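Local atomic coordinates of conserved lipoprotein, putative (Clostridium novyi, PDB entry 4L1N), a protein that is of unknown function but is probably a membrane-attached lipoprotein whose all-beta domain belongs to a family related to the beta-propellers. Residues K62-T67 / C80-G85; K70-N75 / I123-D128; V93-I98 / E108-Q113; T119-D124 / V134-H139. One frame throughout, in Å; residues are numbered along the deposited sequence.

Contact 1 of 4, residues K62-T67 / C80-G85; sequences KPTFAT and CIEGKG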
# COMPACT_ATOMS: atom_id res chain seq x y z
N LYS A 62 5.52 11.67 15.03
CA LYS A 62 4.19 11.04 14.96
C LYS A 62 3.44 11.55 13.71
O LYS A 62 3.56 12.74 13.41
CB LYS A 62 3.38 11.35 16.23
CG LYS A 62 3.48 10.28 17.30
CD LYS A 62 3.23 10.82 18.69
CE LYS A 62 3.73 9.87 19.75
NZ LYS A 62 3.90 10.54 21.07
N PRO A 63 2.65 10.72 12.99
CA PRO A 63 1.91 11.23 11.81
C PRO A 63 0.89 12.33 12.19
O PRO A 63 0.41 12.34 13.32
CB PRO A 63 1.21 9.99 11.27
CG PRO A 63 1.14 9.04 12.42
CD PRO A 63 2.40 9.27 13.18
N THR A 64 0.61 13.27 11.25
CA THR A 64 -0.28 14.42 11.50
C THR A 64 -1.46 14.49 10.51
O THR A 64 -2.39 15.29 10.71
CB THR A 64 0.52 15.76 11.48
OG1 THR A 64 0.97 16.05 10.15
CG2 THR A 64 1.71 15.76 12.42
N PHE A 65 -1.42 13.67 9.45
CA PHE A 65 -2.43 13.63 8.38
C PHE A 65 -2.40 12.24 7.73
O PHE A 65 -2.17 12.11 6.52
CB PHE A 65 -2.12 14.75 7.37
CG PHE A 65 -3.21 15.12 6.41
CD1 PHE A 65 -4.48 15.46 6.86
CD2 PHE A 65 -2.96 15.18 5.04
CE1 PHE A 65 -5.49 15.81 5.96
CE2 PHE A 65 -3.97 15.53 4.14
CZ PHE A 65 -5.23 15.85 4.61
N ALA A 66 -2.62 11.19 8.56
CA ALA A 66 -2.53 9.78 8.18
C ALA A 66 -3.82 8.96 8.32
O ALA A 66 -4.77 9.38 8.97
CB ALA A 66 -1.46 9.12 9.01
N THR A 67 -3.81 7.73 7.73
CA THR A 67 -4.89 6.74 7.87
C THR A 67 -4.76 6.13 9.28
O THR A 67 -3.74 6.33 9.93
CB THR A 67 -4.86 5.69 6.73
OG1 THR A 67 -3.72 4.83 6.85
CG2 THR A 67 -4.93 6.30 5.34
N CYS A 80 0.47 2.65 8.93
CA CYS A 80 -0.48 3.62 8.38
C CYS A 80 0.17 4.36 7.20
O CYS A 80 1.37 4.21 6.98
CB CYS A 80 -0.97 4.59 9.46
SG CYS A 80 0.26 5.84 9.96
N ILE A 81 -0.63 5.18 6.46
CA ILE A 81 -0.14 6.00 5.35
C ILE A 81 -0.27 7.46 5.77
O ILE A 81 -1.40 7.94 5.89
CB ILE A 81 -0.87 5.73 3.99
CG1 ILE A 81 -0.75 4.27 3.54
CG2 ILE A 81 -0.37 6.70 2.89
CD1 ILE A 81 -1.90 3.82 2.78
N GLU A 82 0.88 8.15 5.98
CA GLU A 82 0.95 9.56 6.35
C GLU A 82 1.02 10.45 5.11
O GLU A 82 1.74 10.12 4.16
CB GLU A 82 2.16 9.79 7.29
CG GLU A 82 2.62 11.24 7.50
CD GLU A 82 1.72 12.23 8.23
OE1 GLU A 82 0.56 11.88 8.52
OE2 GLU A 82 2.18 13.37 8.49
N GLY A 83 0.27 11.55 5.13
CA GLY A 83 0.30 12.57 4.08
C GLY A 83 -0.89 12.70 3.15
O GLY A 83 -0.90 13.60 2.30
N LYS A 84 -1.89 11.81 3.29
CA LYS A 84 -3.04 11.83 2.39
C LYS A 84 -4.42 11.85 3.12
O LYS A 84 -5.45 11.65 2.48
CB LYS A 84 -2.96 10.64 1.45
CG LYS A 84 -1.86 10.69 0.41
CD LYS A 84 -1.92 9.39 -0.38
CE LYS A 84 -1.98 9.57 -1.87
NZ LYS A 84 -3.30 10.03 -2.38
N GLY A 85 -4.43 12.15 4.41
CA GLY A 85 -5.69 12.20 5.15
C GLY A 85 -6.13 10.85 5.66
O GLY A 85 -5.50 9.83 5.38
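The Phe65 ring lies flat over Gly85, whose CA stands 3.6 Å from the ring centroid and only 8° off its normal, a CH-pi contact. Phe65 belongs to the loop 62-67, which runs into the end of strand 77-82 in the large antiparallel sheet and joins it through a single beta bridge between Ala66 and Glu82. The Phe65 carbonyl oxygen accepts two backbone donors from the turn that follows the strand. Gly83 N (2.9 Å from Phe65 O) and Gly85 N reach it from opposite faces of the carbonyl plane. Both glycines have positive phi, which helps the chain fold round that oxygen.

Before the bridge the side chain of Glu82 gathers the loop's amides. CG is anti to the backbone N (chi1 165°), and a bend at chi2 carries CD toward the loop. Glu82 OE1 takes Phe65 N at 2.8 Å on its syn lone pair, while Glu82 OE2 is met by Thr64 N at 3.2 Å from above the carboxylate plane. Thr64 OG1 adds a weak bond to OE2. Tyr97 of the neighbouring strand packs against Glu82 and Pro63. Nearby, Ala66 CB rests on Cys80 SG at 3.8 Å. Past the bridge, Thr67 N donates to Ile81 O, and Ile81 N returns a bond to Thr67 OG1 at 3.1 Å.

Contact 2 of 4, residues K70-N75 / I123-D128; sequences KNSSNN and IDWFDD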
# COMPACT_ATOMS: atom_id res chain seq x y z
N LYS A 70 -3.22 0.33 11.54
CA LYS A 70 -3.60 -1.07 11.42
C LYS A 70 -2.51 -1.88 12.08
O LYS A 70 -1.35 -1.83 11.66
CB LYS A 70 -3.78 -1.49 9.94
CG LYS A 70 -5.20 -1.44 9.40
CD LYS A 70 -5.18 -1.59 7.87
CE LYS A 70 -6.50 -1.31 7.21
NZ LYS A 70 -6.32 -0.62 5.91
N ASN A 71 -2.86 -2.59 13.15
CA ASN A 71 -1.92 -3.41 13.89
C ASN A 71 -1.62 -4.72 13.18
O ASN A 71 -2.47 -5.25 12.46
CB ASN A 71 -2.50 -3.72 15.25
CG ASN A 71 -1.92 -2.93 16.37
OD1 ASN A 71 -1.85 -1.70 16.34
ND2 ASN A 71 -1.52 -3.64 17.41
N SER A 72 -0.42 -5.26 13.41
CA SER A 72 -0.01 -6.56 12.89
C SER A 72 -0.82 -7.65 13.62
O SER A 72 -1.33 -7.38 14.72
CB SER A 72 1.49 -6.75 13.11
OG SER A 72 1.92 -8.03 12.69
N SER A 73 -0.95 -8.87 13.04
CA SER A 73 -1.73 -9.94 13.70
C SER A 73 -1.16 -10.29 15.09
O SER A 73 -1.95 -10.44 16.02
CB SER A 73 -1.80 -11.19 12.83
OG SER A 73 -0.65 -12.01 12.96
N ASN A 74 0.19 -10.35 15.23
CA ASN A 74 0.88 -10.66 16.49
C ASN A 74 0.96 -9.44 17.44
O ASN A 74 1.53 -9.55 18.53
CB ASN A 74 2.31 -11.21 16.21
CG ASN A 74 3.28 -10.26 15.54
OD1 ASN A 74 2.95 -9.15 15.09
ND2 ASN A 74 4.54 -10.68 15.45
N ASN A 75 0.41 -8.28 17.00
CA ASN A 75 0.37 -6.99 17.71
C ASN A 75 1.78 -6.47 18.07
O ASN A 75 1.91 -5.65 18.97
CB ASN A 75 -0.54 -7.06 18.95
CG ASN A 75 -2.01 -7.16 18.63
OD1 ASN A 75 -2.57 -6.37 17.85
ND2 ASN A 75 -2.68 -8.13 19.23
N ILE A 123 -2.95 -0.07 2.30
CA ILE A 123 -2.06 -1.01 2.95
C ILE A 123 -2.85 -1.86 3.94
O ILE A 123 -3.80 -1.39 4.58
CB ILE A 123 -0.81 -0.33 3.63
CG1 ILE A 123 -1.17 0.47 4.91
CG2 ILE A 123 0.05 0.48 2.64
CD1 ILE A 123 -0.11 0.56 5.88
N ASP A 124 -2.44 -3.13 4.06
CA ASP A 124 -2.93 -4.10 5.03
C ASP A 124 -1.87 -5.17 5.21
O ASP A 124 -0.94 -5.23 4.41
CB ASP A 124 -4.27 -4.71 4.65
CG ASP A 124 -5.15 -5.01 5.86
OD1 ASP A 124 -4.60 -5.14 6.99
OD2 ASP A 124 -6.39 -5.13 5.67
N TRP A 125 -1.97 -5.96 6.28
CA TRP A 125 -0.93 -6.93 6.59
C TRP A 125 -1.05 -8.22 5.79
O TRP A 125 -2.16 -8.72 5.59
CB TRP A 125 -0.91 -7.21 8.09
CG TRP A 125 -0.45 -6.02 8.88
CD1 TRP A 125 -1.24 -5.07 9.46
CD2 TRP A 125 0.91 -5.65 9.17
NE1 TRP A 125 -0.46 -4.16 10.14
CE2 TRP A 125 0.86 -4.49 9.97
CE3 TRP A 125 2.16 -6.21 8.86
CZ2 TRP A 125 2.03 -3.85 10.43
CZ3 TRP A 125 3.31 -5.59 9.33
CH2 TRP A 125 3.24 -4.41 10.08
N PHE A 126 0.10 -8.74 5.32
CA PHE A 126 0.21 -10.00 4.57
C PHE A 126 0.57 -11.12 5.55
O PHE A 126 0.01 -12.21 5.48
CB PHE A 126 1.25 -9.88 3.44
CG PHE A 126 1.44 -11.14 2.63
CD1 PHE A 126 2.38 -12.08 3.00
CD2 PHE A 126 0.66 -11.38 1.50
CE1 PHE A 126 2.53 -13.26 2.27
CE2 PHE A 126 0.81 -12.56 0.77
CZ PHE A 126 1.75 -13.49 1.15
N ASP A 127 1.54 -10.85 6.42
CA ASP A 127 2.01 -11.71 7.50
C ASP A 127 2.63 -10.79 8.59
O ASP A 127 2.35 -9.60 8.59
CB ASP A 127 2.94 -12.85 6.99
CG ASP A 127 4.23 -12.48 6.28
OD1 ASP A 127 4.79 -11.39 6.56
OD2 ASP A 127 4.75 -13.33 5.50
N ASP A 128 3.43 -11.33 9.51
CA ASP A 128 3.96 -10.50 10.61
C ASP A 128 5.18 -9.66 10.20
O ASP A 128 5.64 -8.85 11.01
CB ASP A 128 4.30 -11.37 11.84
CG ASP A 128 3.11 -12.13 12.38
OD1 ASP A 128 2.10 -11.48 12.75
OD2 ASP A 128 3.18 -13.38 12.43
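Asp128 OD1 is gripped from the turn opposite: Ser73 OG donates to it at 2.8 Å on the syn side, 18° out of the carboxylate plane, and Asn74 N adds a weak bond. Ser73 and Asn74 are the middle residues of a type I turn from Ser72 to Asn75. The Asn74 amide also stacks on the carboxylate, their planes 23° apart, and is held in place by Ser72 OG, which donates to Asn74 OD1.

Further back the contact belongs to Trp125. Its NE1 donates to Lys70 O at 2.9 Å in an almost straight bond (177°) that lies in the indole plane yet approaches from above the plane of the carbonyl. Ser72 then crosses one face of the indole, with CA 3.7 Å from the centroid of the five-membered ring and CB nearer the six-membered part. Phe77 and Ala79 of strand 77-82 also touch the Trp125 side chain.

At the far end the Lys70 side chain reaches past Asp124, crossing it at about a right angle, to deliver NZ to Ile123 O at 3.0 Å. Asp124 OD2 lies 4.5 Å from Lys70 NZ, beyond a salt bridge, while OD1 accepts the backbone N of Trp125.

Strands 70-71 and 118-125 are the outermost of the nine-stranded sheet, and here they meet, the touching segments running in nearly the same direction. No backbone-to-backbone bond links the two segments, so the seam depends on side-chain donors and on one carboxylate, whose charge would plausibly strengthen the grip on the turn.

Contact 3 of 4, residues V93-I98 / E108-Q113; sequences VGKIYI and ELDLDQ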
# COMPACT_ATOMS: atom_id res chain seq x y z
N VAL A 93 2.20 12.37 -2.49
CA VAL A 93 2.95 11.15 -2.26
C VAL A 93 2.91 10.85 -0.77
O VAL A 93 3.49 11.59 0.03
CB VAL A 93 4.41 11.22 -2.82
CG1 VAL A 93 5.23 10.01 -2.38
CG2 VAL A 93 4.43 11.35 -4.33
N GLY A 94 2.18 9.81 -0.40
CA GLY A 94 2.07 9.34 0.97
C GLY A 94 3.29 8.52 1.34
O GLY A 94 4.02 8.05 0.46
N LYS A 95 3.54 8.36 2.65
CA LYS A 95 4.64 7.56 3.19
C LYS A 95 4.07 6.45 4.08
O LYS A 95 3.16 6.72 4.86
CB LYS A 95 5.60 8.44 4.01
CG LYS A 95 6.11 9.73 3.36
CD LYS A 95 6.25 10.82 4.43
CE LYS A 95 7.51 11.66 4.32
NZ LYS A 95 7.87 12.34 5.61
N ILE A 96 4.59 5.21 4.00
CA ILE A 96 4.14 4.13 4.89
C ILE A 96 4.91 4.27 6.22
O ILE A 96 6.14 4.13 6.24
CB ILE A 96 4.28 2.69 4.31
CG1 ILE A 96 3.56 2.53 2.95
CG2 ILE A 96 3.77 1.65 5.32
CD1 ILE A 96 4.06 1.35 2.15
N TYR A 97 4.19 4.58 7.30
CA TYR A 97 4.75 4.75 8.65
C TYR A 97 4.62 3.43 9.41
O TYR A 97 3.53 2.88 9.44
CB TYR A 97 3.99 5.88 9.37
CG TYR A 97 4.64 7.24 9.32
CD1 TYR A 97 5.25 7.70 8.16
CD2 TYR A 97 4.63 8.08 10.43
CE1 TYR A 97 5.84 8.97 8.10
CE2 TYR A 97 5.22 9.35 10.39
CZ TYR A 97 5.82 9.79 9.22
OH TYR A 97 6.43 11.03 9.19
N ILE A 98 5.74 2.88 9.93
CA ILE A 98 5.75 1.62 10.70
C ILE A 98 6.25 1.90 12.13
O ILE A 98 7.08 2.78 12.37
CB ILE A 98 6.51 0.45 10.00
CG1 ILE A 98 5.89 0.14 8.65
CG2 ILE A 98 6.51 -0.84 10.86
CD1 ILE A 98 6.83 0.04 7.66
N GLU A 108 9.84 4.94 8.53
CA GLU A 108 8.98 5.16 7.40
C GLU A 108 9.55 4.46 6.16
O GLU A 108 10.77 4.32 6.03
CB GLU A 108 8.71 6.67 7.14
CG GLU A 108 9.84 7.47 6.52
CD GLU A 108 9.62 8.96 6.32
OE1 GLU A 108 9.33 9.68 7.30
OE2 GLU A 108 9.87 9.43 5.19
N LEU A 109 8.65 3.98 5.30
CA LEU A 109 8.99 3.37 4.02
C LEU A 109 8.60 4.35 2.94
O LEU A 109 7.42 4.70 2.81
CB LEU A 109 8.29 2.03 3.82
CG LEU A 109 8.68 0.84 4.67
CD1 LEU A 109 7.85 -0.37 4.27
CD2 LEU A 109 10.17 0.50 4.55
N ASP A 110 9.59 4.83 2.20
CA ASP A 110 9.36 5.81 1.15
C ASP A 110 9.60 5.24 -0.20
O ASP A 110 10.60 4.57 -0.43
CB ASP A 110 10.28 7.02 1.33
CG ASP A 110 9.82 7.99 2.38
OD1 ASP A 110 8.79 7.72 3.04
OD2 ASP A 110 10.48 9.04 2.53
N LEU A 111 8.72 5.58 -1.12
CA LEU A 111 8.83 5.16 -2.49
C LEU A 111 10.03 5.83 -3.14
O LEU A 111 10.11 7.06 -3.18
CB LEU A 111 7.54 5.55 -3.19
CG LEU A 111 7.02 4.67 -4.30
CD1 LEU A 111 6.98 3.20 -3.91
CD2 LEU A 111 5.67 5.14 -4.72
N ASP A 112 11.02 5.01 -3.55
CA ASP A 112 12.23 5.42 -4.27
C ASP A 112 11.79 5.75 -5.69
O ASP A 112 11.39 4.85 -6.43
CB ASP A 112 13.28 4.28 -4.25
CG ASP A 112 14.67 4.56 -4.80
OD1 ASP A 112 14.89 5.67 -5.33
OD2 ASP A 112 15.54 3.66 -4.69
N GLN A 113 11.74 7.05 -6.01
CA GLN A 113 11.30 7.57 -7.31
C GLN A 113 11.88 8.95 -7.53
O GLN A 113 12.00 9.73 -6.59
CB GLN A 113 9.77 7.59 -7.43
CG GLN A 113 9.02 8.13 -6.22
CD GLN A 113 7.56 8.35 -6.47
OE1 GLN A 113 6.97 7.91 -7.48
NE2 GLN A 113 6.94 9.06 -5.55
O HOH W 1 6.49 7.29 -0.29
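Ile96 and Leu109 face each other as an antiparallel hydrogen-bonded pair, and this is the close-packed part of the contact. Leu109 N donates to Ile96 O at 2.7 Å, nearly straight at 170°, and Ile96 N returns the bond to Leu109 O at 3.1 Å. Their side chains share one face of the sheet, where Ile98 CD1 lies against Leu109 CD1 at 3.6 Å. Ile96 continues into the interior, touching Pro120, Ile123, Leu131 and Val133.

The other face is polar and looser. Tyr97 and Glu108, a non-hydrogen-bonded pair, lie side by side with ring and carboxylate planes 32° apart. Lys95, bent at chi2 and chi3, crosses the glutamate and makes only a long, weak salt bridge, NZ to Glu108 OE1 at 3.5 Å. Its CB and CG run alongside Asp110 OD1.

Toward Val93 a water bridges the two segments, donating to Gly94 O at 2.7 Å and accepting from Leu111 N at 2.9 Å. Beyond it Val93 meets Gln113 tip to tip, the Gln113 amide nitrogen being held by Asn118 O. Apolar on one face and mostly polar on the other, strands 95-100 and 105-111 form an antiparallel beta hairpin within the large sheet.

Contact 4 of 4, residues T119-D124 / V134-H139; sequences TPKYID and VISRAH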
# COMPACT_ATOMS: atom_id res chain seq x y z
N THR A 119 2.33 6.73 -5.36
CA THR A 119 2.13 6.73 -3.91
C THR A 119 1.57 5.43 -3.33
O THR A 119 0.75 4.79 -4.00
CB THR A 119 1.12 7.86 -3.60
OG1 THR A 119 0.98 8.00 -2.20
CG2 THR A 119 -0.27 7.62 -4.21
N PRO A 120 1.88 5.05 -2.06
CA PRO A 120 1.10 3.96 -1.44
C PRO A 120 -0.33 4.48 -1.30
O PRO A 120 -0.51 5.63 -0.86
CB PRO A 120 1.78 3.75 -0.08
CG PRO A 120 2.53 4.94 0.18
CD PRO A 120 2.81 5.66 -1.09
N LYS A 121 -1.35 3.72 -1.74
CA LYS A 121 -2.74 4.17 -1.68
C LYS A 121 -3.55 3.37 -0.64
O LYS A 121 -4.44 3.94 -0.00
CB LYS A 121 -3.39 4.07 -3.07
CG LYS A 121 -4.83 4.56 -3.18
CD LYS A 121 -5.03 6.03 -2.83
CE LYS A 121 -5.86 6.74 -3.86
NZ LYS A 121 -5.43 8.16 -3.98
N TYR A 122 -3.29 2.05 -0.51
CA TYR A 122 -3.95 1.14 0.44
C TYR A 122 -2.93 0.15 0.97
O TYR A 122 -2.12 -0.38 0.20
CB TYR A 122 -5.16 0.38 -0.19
CG TYR A 122 -5.85 -0.58 0.77
CD1 TYR A 122 -5.43 -1.90 0.88
CD2 TYR A 122 -6.91 -0.16 1.57
CE1 TYR A 122 -6.03 -2.77 1.79
CE2 TYR A 122 -7.50 -1.02 2.49
CZ TYR A 122 -7.06 -2.33 2.60
OH TYR A 122 -7.65 -3.19 3.51
N ILE A 123 -2.95 -0.07 2.30
CA ILE A 123 -2.06 -1.01 2.95
C ILE A 123 -2.85 -1.86 3.94
O ILE A 123 -3.80 -1.39 4.58
CB ILE A 123 -0.81 -0.33 3.63
CG1 ILE A 123 -1.17 0.47 4.91
CG2 ILE A 123 0.05 0.48 2.64
CD1 ILE A 123 -0.11 0.56 5.88
N ASP A 124 -2.44 -3.13 4.06
CA ASP A 124 -2.93 -4.10 5.03
C ASP A 124 -1.87 -5.17 5.21
O ASP A 124 -0.94 -5.23 4.41
CB ASP A 124 -4.27 -4.71 4.65
CG ASP A 124 -5.15 -5.01 5.86
OD1 ASP A 124 -4.60 -5.14 6.99
OD2 ASP A 124 -6.39 -5.13 5.67
N VAL A 134 -0.94 -1.18 -2.16
CA VAL A 134 -1.46 -0.76 -3.46
C VAL A 134 -0.71 0.53 -3.82
O VAL A 134 -0.69 1.47 -3.03
CB VAL A 134 -3.00 -0.57 -3.50
CG1 VAL A 134 -3.43 0.02 -4.84
CG2 VAL A 134 -3.72 -1.89 -3.24
N ILE A 135 -0.07 0.54 -4.99
CA ILE A 135 0.65 1.70 -5.48
C ILE A 135 -0.11 2.24 -6.67
O ILE A 135 -0.26 1.56 -7.69
CB ILE A 135 2.15 1.40 -5.77
CG1 ILE A 135 2.90 1.32 -4.42
CG2 ILE A 135 2.78 2.50 -6.65
CD1 ILE A 135 4.05 0.46 -4.39
N SER A 136 -0.63 3.48 -6.49
CA SER A 136 -1.39 4.29 -7.44
C SER A 136 -0.67 5.60 -7.76
O SER A 136 0.27 5.94 -7.07
CB SER A 136 -2.77 4.60 -6.85
OG SER A 136 -2.70 5.50 -5.75
N ARG A 137 -1.14 6.36 -8.77
CA ARG A 137 -0.63 7.67 -9.14
C ARG A 137 -0.95 8.62 -8.00
O ARG A 137 -1.99 8.45 -7.35
CB ARG A 137 -1.19 8.17 -10.48
CG ARG A 137 -0.59 7.49 -11.73
CD ARG A 137 0.77 8.05 -12.11
NE ARG A 137 1.16 7.76 -13.50
CZ ARG A 137 1.76 6.64 -13.91
NH1 ARG A 137 2.00 5.66 -13.05
NH2 ARG A 137 2.09 6.49 -15.18
N ALA A 138 -0.01 9.53 -7.66
CA ALA A 138 -0.12 10.44 -6.53
C ALA A 138 -1.13 11.55 -6.77
O ALA A 138 -1.73 12.04 -5.81
CB ALA A 138 1.24 11.05 -6.23
N HIS A 139 -1.30 11.95 -8.03
CA HIS A 139 -2.21 13.04 -8.39
C HIS A 139 -3.28 12.57 -9.40
O HIS A 139 -3.05 11.63 -10.16
CB HIS A 139 -1.40 14.22 -8.91
CG HIS A 139 -0.32 14.65 -7.96
ND1 HIS A 139 0.99 14.21 -8.10
CD2 HIS A 139 -0.41 15.41 -6.84
CE1 HIS A 139 1.66 14.74 -7.08
NE2 HIS A 139 0.86 15.46 -6.29
O HOH W 2 -3.68 9.89 -5.22
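Thr119 and Ser136 form an antiparallel hydrogen-bonded pair, Thr119 N to Ser136 O at 2.8 Å and Ser136 N to Thr119 O at 3.1 Å, and the strand axes here make an angle of 132°. Further on the register slips. Val134 O accepts Lys121 N at 2.7 Å, whereas Val134 N donates to Tyr122 O at 2.8 Å, so two residues stand opposite one, the pattern of a classic beta bulge, which the helix-like psi of Lys121 (-37°) also fits.

Thr119 turns OG1 anti to its backbone N (chi1 -175°), and CG2 is thereby set 3.6 Å from Ser136 OG, next to the Ala138 backbone. The hydroxyl itself donates to Pro120 O and accepts Gly94 N, just before strand 95-100. This is the hairpin of strands 118-125 and 130-137 at one margin of the sheet, with Pro120 and Ile135 turned to the opposite face from Thr119 and Ser136.

Tyr122 CB packs on Val134 CG2 at 4.1 Å while its ring leads away. The Lys121 chain, bent at chi2, chi3 and chi4, passes Ser136 OG. Its NZ donates to a water at 2.8 Å, and that water donates in turn to Arg137 O at 3.1 Å and weakly to Ala138 O.

Overall arrangement
From the N terminus, the loop after strand 49-56 enters contact 1, which closes a short loop when strand 77-82 comes back to it. Within that loop contact 2 opens at 70-75, so the two cross; its partner arrives only at 123-128, after the chain has passed through contact 3. That hairpin lies wholly inside the long span of contact 2 and is bonded through the backbone to contact 1. Contact 4 begins on strand 118-125, where contact 2 ends, sharing Ile123 and Asp124, and closes with strand 130-137. Contact 2 joins the sheet's two outermost strands, contacts 3 and 4 are local hairpins and contact 1 fixes a loop to strand 77-82; Ile123 touches Cys80, Ile81 and Ile96.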